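Local coordinates for WGR domain-containing protein (Bacteroides fragilis, PDB 2RA8) that is of unknown function but joins an N-terminal WGR domain to leucine-rich repeats, a combination consistent with a role in binding other macromolecules, at residues A[6-14]-A[75-83]; A[282-293]-A[309-320]. One frame throughout, in Å; residues are numbered along the deposited sequence.

Interaction 1. Residues A[6-14]-A[75-83]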
# COMPACT_ATOMS: atom_id res chain seq x y z
N VAL A 6 -4.53 22.98 -2.33
CA VAL A 6 -4.90 22.03 -3.37
C VAL A 6 -3.78 21.09 -3.79
O VAL A 6 -2.63 21.51 -3.93
CB VAL A 6 -5.40 22.79 -4.63
CG1 VAL A 6 -5.69 21.82 -5.76
CG2 VAL A 6 -6.64 23.59 -4.29
N PHE A 7 -4.12 19.82 -4.00
CA PHE A 7 -3.14 18.82 -4.44
C PHE A 7 -3.66 18.13 -5.68
O PHE A 7 -4.77 17.58 -5.67
CB PHE A 7 -2.88 17.76 -3.36
CG PHE A 7 -1.80 16.78 -3.73
CD1 PHE A 7 -0.46 17.13 -3.60
CD2 PHE A 7 -2.11 15.53 -4.24
CE1 PHE A 7 0.55 16.25 -3.97
CE2 PHE A 7 -1.11 14.64 -4.62
CZ PHE A 7 0.22 15.01 -4.48
N GLN A 8 -2.86 18.12 -6.75
CA GLN A 8 -3.25 17.49 -8.01
C GLN A 8 -2.17 16.70 -8.73
O GLN A 8 -1.11 17.24 -9.04
CB GLN A 8 -3.75 18.54 -9.00
CG GLN A 8 -5.12 19.13 -8.75
CD GLN A 8 -5.43 20.24 -9.73
OE1 GLN A 8 -4.75 21.26 -9.77
NE2 GLN A 8 -6.46 20.04 -10.56
N ASP A 9 -2.44 15.43 -9.00
CA ASP A 9 -1.53 14.60 -9.77
C ASP A 9 -2.38 13.61 -10.54
O ASP A 9 -3.60 13.79 -10.61
CB ASP A 9 -0.45 13.92 -8.89
CG ASP A 9 -1.00 12.87 -7.95
OD1 ASP A 9 -2.21 12.60 -7.94
OD2 ASP A 9 -0.18 12.30 -7.20
N PHE A 10 -1.78 12.59 -11.14
CA PHE A 10 -2.56 11.62 -11.90
C PHE A 10 -3.69 10.97 -11.11
O PHE A 10 -4.74 10.65 -11.66
CB PHE A 10 -1.65 10.49 -12.45
CG PHE A 10 -0.80 10.88 -13.64
CD1 PHE A 10 -1.39 11.25 -14.84
CD2 PHE A 10 0.59 10.82 -13.56
CE1 PHE A 10 -0.60 11.56 -15.96
CE2 PHE A 10 1.39 11.13 -14.67
CZ PHE A 10 0.78 11.49 -15.88
N LYS A 11 -3.49 10.79 -9.80
CA LYS A 11 -4.50 10.13 -8.97
C LYS A 11 -5.32 11.00 -8.04
O LYS A 11 -6.49 10.70 -7.80
CB LYS A 11 -3.83 9.02 -8.17
N SER A 12 -4.73 12.06 -7.50
CA SER A 12 -5.44 12.95 -6.58
C SER A 12 -5.80 14.29 -7.15
O SER A 12 -4.99 14.95 -7.79
CB SER A 12 -4.60 13.20 -5.32
OG SER A 12 -4.33 11.99 -4.64
N GLN A 13 -7.04 14.69 -6.91
CA GLN A 13 -7.56 15.98 -7.37
C GLN A 13 -8.36 16.44 -6.17
O GLN A 13 -9.58 16.27 -6.13
CB GLN A 13 -8.46 15.78 -8.59
CG GLN A 13 -7.74 15.20 -9.82
CD GLN A 13 -6.85 16.23 -10.51
OE1 GLN A 13 -5.68 15.96 -10.83
NE2 GLN A 13 -7.40 17.42 -10.74
N LYS A 14 -7.68 16.99 -5.18
CA LYS A 14 -8.36 17.41 -3.97
C LYS A 14 -7.92 18.69 -3.33
O LYS A 14 -6.90 19.28 -3.70
CB LYS A 14 -8.32 16.27 -2.94
CG LYS A 14 -7.03 15.48 -2.92
CD LYS A 14 -7.16 14.27 -1.99
CE LYS A 14 -5.96 13.34 -2.10
NZ LYS A 14 -4.69 14.03 -1.75
N GLU A 75 -13.88 26.89 -7.62
CA GLU A 75 -14.32 26.65 -8.98
C GLU A 75 -13.51 25.62 -9.74
O GLU A 75 -13.84 25.29 -10.87
CB GLU A 75 -14.32 27.97 -9.76
CG GLU A 75 -15.26 29.01 -9.17
CD GLU A 75 -16.68 28.49 -9.02
OE1 GLU A 75 -17.25 28.02 -10.02
OE2 GLU A 75 -17.22 28.56 -7.90
N MSE A 76 -12.45 25.10 -9.13
CA MSE A 76 -11.63 24.10 -9.81
C MSE A 76 -12.34 22.77 -9.93
O MSE A 76 -13.12 22.39 -9.06
CB MSE A 76 -10.30 23.91 -9.07
CG MSE A 76 -9.33 25.08 -9.21
SE MSE A 76 -7.67 24.82 -8.21
CE MSE A 76 -6.80 23.58 -9.43
N LYS A 77 -12.07 22.06 -11.02
CA LYS A 77 -12.69 20.76 -11.26
C LYS A 77 -11.64 19.70 -11.40
O LYS A 77 -10.47 20.01 -11.64
CB LYS A 77 -13.53 20.80 -12.54
CG LYS A 77 -14.61 21.88 -12.57
CD LYS A 77 -15.77 21.54 -11.65
CE LYS A 77 -16.69 22.74 -11.48
NZ LYS A 77 -17.06 23.32 -12.81
N VAL A 78 -12.05 18.44 -11.24
CA VAL A 78 -11.14 17.31 -11.40
C VAL A 78 -10.60 17.37 -12.81
O VAL A 78 -11.37 17.48 -13.76
CB VAL A 78 -11.87 15.95 -11.21
CG1 VAL A 78 -10.92 14.80 -11.48
CG2 VAL A 78 -12.42 15.84 -9.79
N GLU A 79 -9.28 17.31 -12.97
CA GLU A 79 -8.72 17.36 -14.31
C GLU A 79 -7.83 16.18 -14.62
O GLU A 79 -7.01 16.24 -15.54
CB GLU A 79 -7.96 18.68 -14.54
CG GLU A 79 -6.75 18.85 -13.67
CD GLU A 79 -5.99 20.13 -13.98
OE1 GLU A 79 -4.81 20.22 -13.57
OE2 GLU A 79 -6.57 21.04 -14.61
N ALA A 80 -8.00 15.10 -13.86
CA ALA A 80 -7.23 13.88 -14.06
C ALA A 80 -8.17 12.73 -13.88
O ALA A 80 -9.07 12.77 -13.03
CB ALA A 80 -6.08 13.77 -13.04
N LYS A 81 -8.00 11.68 -14.67
CA LYS A 81 -8.87 10.55 -14.53
C LYS A 81 -8.23 9.28 -15.01
O LYS A 81 -7.33 9.30 -15.86
CB LYS A 81 -10.18 10.80 -15.28
CG LYS A 81 -11.34 9.92 -14.82
CD LYS A 81 -12.64 10.32 -15.49
CE LYS A 81 -13.81 9.50 -14.98
NZ LYS A 81 -15.10 9.86 -15.65
N LYS A 82 -8.68 8.17 -14.45
CA LYS A 82 -8.19 6.85 -14.81
C LYS A 82 -9.29 6.07 -15.47
O LYS A 82 -10.41 6.00 -14.96
CB LYS A 82 -7.72 6.10 -13.56
CG LYS A 82 -7.25 4.68 -13.82
CD LYS A 82 -6.74 4.05 -12.54
CE LYS A 82 -6.26 2.62 -12.76
NZ LYS A 82 -5.62 2.12 -11.52
N TYR A 83 -8.99 5.48 -16.62
CA TYR A 83 -9.97 4.67 -17.33
C TYR A 83 -9.50 3.25 -17.31
O TYR A 83 -8.40 2.94 -17.78
CB TYR A 83 -10.13 5.13 -18.78
CG TYR A 83 -10.68 6.53 -18.90
CD1 TYR A 83 -9.83 7.63 -18.91
CD2 TYR A 83 -12.04 6.75 -19.01
CE1 TYR A 83 -10.33 8.92 -19.03
CE2 TYR A 83 -12.56 8.04 -19.13
CZ TYR A 83 -11.69 9.11 -19.14
OH TYR A 83 -12.18 10.38 -19.27
O HOH W 1 -4.99 10.36 -14.52
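The tight part of this contact is Gln13 against Val78 and Ala80: its chain, bent at chi2 (-75°), lays CG on Val78 CG1 at 3.6 Å, while its CD comes equally close to Ala80 CB. That same methyl meets the turn of the hairpin, lying 3.5 Å from Asp9 O. Further back along the strand, extended Gln8 crosses Glu79 at about a right angle, amide and carboxylate planes only 20° apart, and the selenomethionine Met76 bends at chi3 to set CE 3.6 Å from Gln8 CD. Val6 CG1 is a looser neighbour of Met76 CE at 4.2 Å. Residues 6-14 form a beta hairpin of the WGR domain, where Phe7 and Lys14 make a hydrogen-bonded pair and Asp9 N to Ser12 O closes the turn; it leans on the segment leading from helix 70-75 into strand 80-83, outermost, within this chain, in the leucine-rich-repeat sheet. Asp9 OD1 makes an Asx turn with Lys11 N, widened to an Asx motif by Ser12 N, which meets it nearly along the C-O axis. Past Ala80 the fit slackens: a water donates to Phe10 O and Lys81 O, 2.9 Å from each, while the Phe10 side chain packs on Gln111 and Thr113.

Interaction 2. Residues A[282-293]-A[309-320]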
# COMPACT_ATOMS: atom_id res chain seq x y z
N GLU A 282 19.52 18.54 -9.55
CA GLU A 282 19.03 18.92 -8.24
C GLU A 282 18.80 17.63 -7.49
O GLU A 282 19.00 17.56 -6.28
CB GLU A 282 17.69 19.65 -8.33
CG GLU A 282 17.70 20.91 -9.16
CD GLU A 282 16.41 21.70 -9.03
OE1 GLU A 282 15.32 21.09 -9.05
OE2 GLU A 282 16.49 22.94 -8.91
N THR A 283 18.40 16.60 -8.22
CA THR A 283 18.11 15.31 -7.60
C THR A 283 18.81 14.12 -8.21
O THR A 283 18.79 13.92 -9.43
CB THR A 283 16.58 15.03 -7.62
OG1 THR A 283 15.88 16.12 -7.01
CG2 THR A 283 16.25 13.73 -6.87
N MSE A 284 19.46 13.33 -7.36
CA MSE A 284 20.14 12.11 -7.79
C MSE A 284 19.24 11.02 -7.24
O MSE A 284 19.05 10.91 -6.04
CB MSE A 284 21.53 12.02 -7.15
CG MSE A 284 22.29 10.76 -7.50
SE MSE A 284 23.96 10.63 -6.52
CE MSE A 284 23.79 8.83 -5.87
N ASP A 285 18.69 10.23 -8.14
CA ASP A 285 17.75 9.18 -7.77
C ASP A 285 18.39 7.82 -7.95
O ASP A 285 18.63 7.39 -9.08
CB ASP A 285 16.52 9.29 -8.68
CG ASP A 285 15.30 8.55 -8.14
OD1 ASP A 285 15.44 7.61 -7.33
OD2 ASP A 285 14.19 8.92 -8.57
N ILE A 286 18.68 7.16 -6.84
CA ILE A 286 19.30 5.84 -6.87
C ILE A 286 18.55 4.97 -5.91
O ILE A 286 19.14 4.31 -5.05
CB ILE A 286 20.78 5.91 -6.46
CG1 ILE A 286 20.92 6.68 -5.14
CG2 ILE A 286 21.59 6.61 -7.56
CD1 ILE A 286 22.21 6.39 -4.39
N SER A 287 17.23 4.96 -6.06
CA SER A 287 16.35 4.17 -5.20
C SER A 287 15.97 2.83 -5.75
O SER A 287 16.40 2.43 -6.83
CB SER A 287 15.08 4.97 -4.94
OG SER A 287 14.45 5.30 -6.16
N ALA A 288 15.16 2.12 -4.96
CA ALA A 288 14.61 0.81 -5.31
C ALA A 288 15.56 -0.29 -5.68
O ALA A 288 15.11 -1.35 -6.14
CB ALA A 288 13.58 0.98 -6.42
N GLY A 289 16.86 -0.10 -5.47
CA GLY A 289 17.81 -1.15 -5.84
C GLY A 289 18.67 -1.71 -4.72
O GLY A 289 18.45 -1.42 -3.53
N VAL A 290 19.66 -2.51 -5.10
CA VAL A 290 20.58 -3.11 -4.14
C VAL A 290 21.75 -2.18 -3.92
O VAL A 290 22.88 -2.47 -4.30
CB VAL A 290 21.10 -4.48 -4.64
CG1 VAL A 290 21.97 -5.12 -3.58
CG2 VAL A 290 19.92 -5.37 -4.96
N LEU A 291 21.45 -1.04 -3.31
CA LEU A 291 22.44 -0.02 -3.00
C LEU A 291 23.02 -0.41 -1.66
O LEU A 291 22.29 -0.44 -0.65
CB LEU A 291 21.74 1.33 -2.89
CG LEU A 291 22.35 2.70 -3.18
CD1 LEU A 291 21.99 3.60 -2.02
CD2 LEU A 291 23.84 2.64 -3.38
N THR A 292 24.31 -0.73 -1.63
CA THR A 292 24.98 -1.13 -0.40
C THR A 292 25.92 -0.06 0.10
O THR A 292 26.10 0.97 -0.55
CB THR A 292 25.79 -2.42 -0.60
OG1 THR A 292 26.78 -2.20 -1.62
CG2 THR A 292 24.88 -3.56 -1.00
N ASP A 293 26.53 -0.31 1.25
CA ASP A 293 27.45 0.63 1.87
C ASP A 293 28.61 1.04 0.99
O ASP A 293 29.13 2.14 1.12
CB ASP A 293 27.99 0.07 3.18
CG ASP A 293 26.95 0.05 4.29
OD1 ASP A 293 25.86 0.62 4.09
OD2 ASP A 293 27.23 -0.54 5.35
N LEU A 309 23.50 19.22 -4.68
CA LEU A 309 22.21 18.57 -4.89
C LEU A 309 21.23 18.98 -3.82
O LEU A 309 21.63 19.34 -2.71
CB LEU A 309 22.36 17.04 -4.88
CG LEU A 309 23.17 16.40 -6.01
CD1 LEU A 309 23.27 14.90 -5.79
CD2 LEU A 309 22.50 16.69 -7.35
N LYS A 310 19.95 18.93 -4.16
CA LYS A 310 18.90 19.28 -3.21
C LYS A 310 18.31 18.04 -2.60
O LYS A 310 17.71 18.09 -1.52
CB LYS A 310 17.80 20.08 -3.91
CG LYS A 310 18.18 21.52 -4.22
CD LYS A 310 17.46 22.10 -5.44
CE LYS A 310 15.94 22.18 -5.27
NZ LYS A 310 15.26 20.87 -5.46
N PHE A 311 18.50 16.90 -3.26
CA PHE A 311 17.93 15.65 -2.77
C PHE A 311 18.57 14.43 -3.37
O PHE A 311 18.84 14.38 -4.58
CB PHE A 311 16.41 15.66 -3.06
CG PHE A 311 15.67 14.41 -2.63
CD1 PHE A 311 15.86 13.85 -1.37
CD2 PHE A 311 14.73 13.83 -3.48
CE1 PHE A 311 15.12 12.73 -0.96
CE2 PHE A 311 13.98 12.72 -3.08
CZ PHE A 311 14.18 12.18 -1.82
N ILE A 312 18.85 13.45 -2.53
CA ILE A 312 19.42 12.20 -2.98
C ILE A 312 18.47 11.15 -2.48
O ILE A 312 18.36 10.93 -1.27
CB ILE A 312 20.82 11.95 -2.40
CG1 ILE A 312 21.78 13.07 -2.84
CG2 ILE A 312 21.34 10.60 -2.89
CD1 ILE A 312 23.22 12.87 -2.35
N ASN A 313 17.73 10.54 -3.40
CA ASN A 313 16.75 9.52 -3.07
C ASN A 313 17.35 8.14 -3.04
O ASN A 313 17.80 7.63 -4.07
CB ASN A 313 15.58 9.56 -4.06
CG ASN A 313 14.46 8.62 -3.67
OD1 ASN A 313 14.23 8.35 -2.49
ND2 ASN A 313 13.73 8.11 -4.67
N MSE A 314 17.37 7.53 -1.86
CA MSE A 314 17.90 6.18 -1.68
C MSE A 314 16.86 5.32 -1.02
O MSE A 314 17.17 4.35 -0.33
CB MSE A 314 19.17 6.23 -0.83
CG MSE A 314 20.31 7.04 -1.47
SE MSE A 314 21.94 7.12 -0.40
CE MSE A 314 21.62 8.76 0.55
N LYS A 315 15.60 5.68 -1.23
CA LYS A 315 14.47 4.95 -0.66
C LYS A 315 14.50 3.54 -1.17
O LYS A 315 14.47 3.30 -2.38
CB LYS A 315 13.17 5.65 -1.04
CG LYS A 315 11.93 5.18 -0.31
CD LYS A 315 10.83 6.23 -0.45
CE LYS A 315 9.45 5.63 -0.27
NZ LYS A 315 9.31 4.90 1.01
N TYR A 316 14.54 2.59 -0.24
CA TYR A 316 14.66 1.14 -0.50
C TYR A 316 16.11 0.92 -0.83
O TYR A 316 16.59 1.25 -1.93
CB TYR A 316 13.77 0.64 -1.66
CG TYR A 316 13.86 -0.87 -1.83
CD1 TYR A 316 14.89 -1.45 -2.58
CD2 TYR A 316 12.97 -1.72 -1.16
CE1 TYR A 316 15.05 -2.83 -2.64
CE2 TYR A 316 13.13 -3.12 -1.23
CZ TYR A 316 14.17 -3.66 -1.96
OH TYR A 316 14.36 -5.02 -2.02
N ASN A 317 16.83 0.35 0.13
CA ASN A 317 18.26 0.11 -0.02
C ASN A 317 18.74 -1.01 0.88
O ASN A 317 17.95 -1.67 1.55
CB ASN A 317 19.02 1.39 0.36
CG ASN A 317 18.78 1.81 1.80
OD1 ASN A 317 19.15 1.09 2.73
ND2 ASN A 317 18.14 2.96 1.99
N TYR A 318 20.05 -1.21 0.90
CA TYR A 318 20.65 -2.25 1.73
C TYR A 318 21.81 -1.65 2.50
O TYR A 318 22.87 -2.26 2.61
CB TYR A 318 21.13 -3.42 0.86
CG TYR A 318 20.06 -4.43 0.50
CD1 TYR A 318 19.79 -5.52 1.32
CD2 TYR A 318 19.32 -4.30 -0.68
CE1 TYR A 318 18.81 -6.46 0.98
CE2 TYR A 318 18.34 -5.23 -1.02
CZ TYR A 318 18.09 -6.31 -0.19
OH TYR A 318 17.13 -7.23 -0.54
N LEU A 319 21.61 -0.43 3.01
CA LEU A 319 22.63 0.26 3.79
C LEU A 319 22.57 -0.21 5.23
O LEU A 319 21.51 -0.62 5.71
CB LEU A 319 22.40 1.77 3.76
CG LEU A 319 22.43 2.49 2.41
CD1 LEU A 319 22.20 3.97 2.64
CD2 LEU A 319 23.76 2.26 1.71
N SER A 320 23.70 -0.14 5.92
CA SER A 320 23.75 -0.54 7.33
C SER A 320 23.35 0.68 8.14
O SER A 320 23.42 1.80 7.63
CB SER A 320 25.17 -0.97 7.71
OG SER A 320 26.08 0.11 7.61
O HOH W 2 18.56 2.01 -3.99
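Asp285 and Asn313 lie side by side on one face of the parallel sheet, both with CG anti to the backbone N, and this brings Asn313 ND2 to within 3.2 Å of Asp285 OD1, from above the carboxylate plane. Ser287 OG, 2.8 Å away, takes the syn lone pair of that same OD1. On the other face, with Met284 and Ile312, Leu309 CD1 sits 3.6 Å from Met284 CB; beyond the strands Ile286 CD1 rests 3.5 Å from Met314 CG, and Leu291 CD1 packs against both CG and SE of Met314, crossing it obliquely. At the far end Asp293 grips Ser320 with both oxygens, OD1 to N at 2.9 Å and OD2 to OG at 2.6 Å. Backbone bonds from Met284 N, Asn313 N and Ile286 N zip the strands; past them Ala288 N gives a nearly straight bond (178°) to Lys315 O. These are successive leucine-rich repeats: 309-319 follow the LxxLxLxxNxL pattern, with Ile312 and Met314 at two leucine positions and Asn317 as its asparagine. Asn317 holds the turn, ND2 bonding Met314 O and OD1 accepting Leu319 N, with Ser340 and Val337 of the next turn as further partners. Ser320, N-cap of helix 321-330, also bonds Met323 N through OG. Asp293 takes two donors and starts a helix, and Asp285 takes Ser287 OG, Asn313 ND2 and Trp256 NE1, so both are probably carboxylates.

Interaction 2 is core, burying about 1098 Å² between neighbouring repeats; interaction 1, at 376 Å², is a partly buried seam between two domains. Both reach the same ten-stranded parallel sheet, interaction 1 at its outermost strand 80-83 and interaction 2 near the other end, in strands 283-285 and 311-313, on opposite sides of the chain's centre. Their centres lie 29 Å apart and they do not touch. Inside the solenoid, strand pairing and apolar side chains match one repeat to the next, while carboxylates take amide, hydroxyl and ammonium partners. The 6-14 hairpin instead meets residues 75-83 mainly through side-chain packing, without strand pairing.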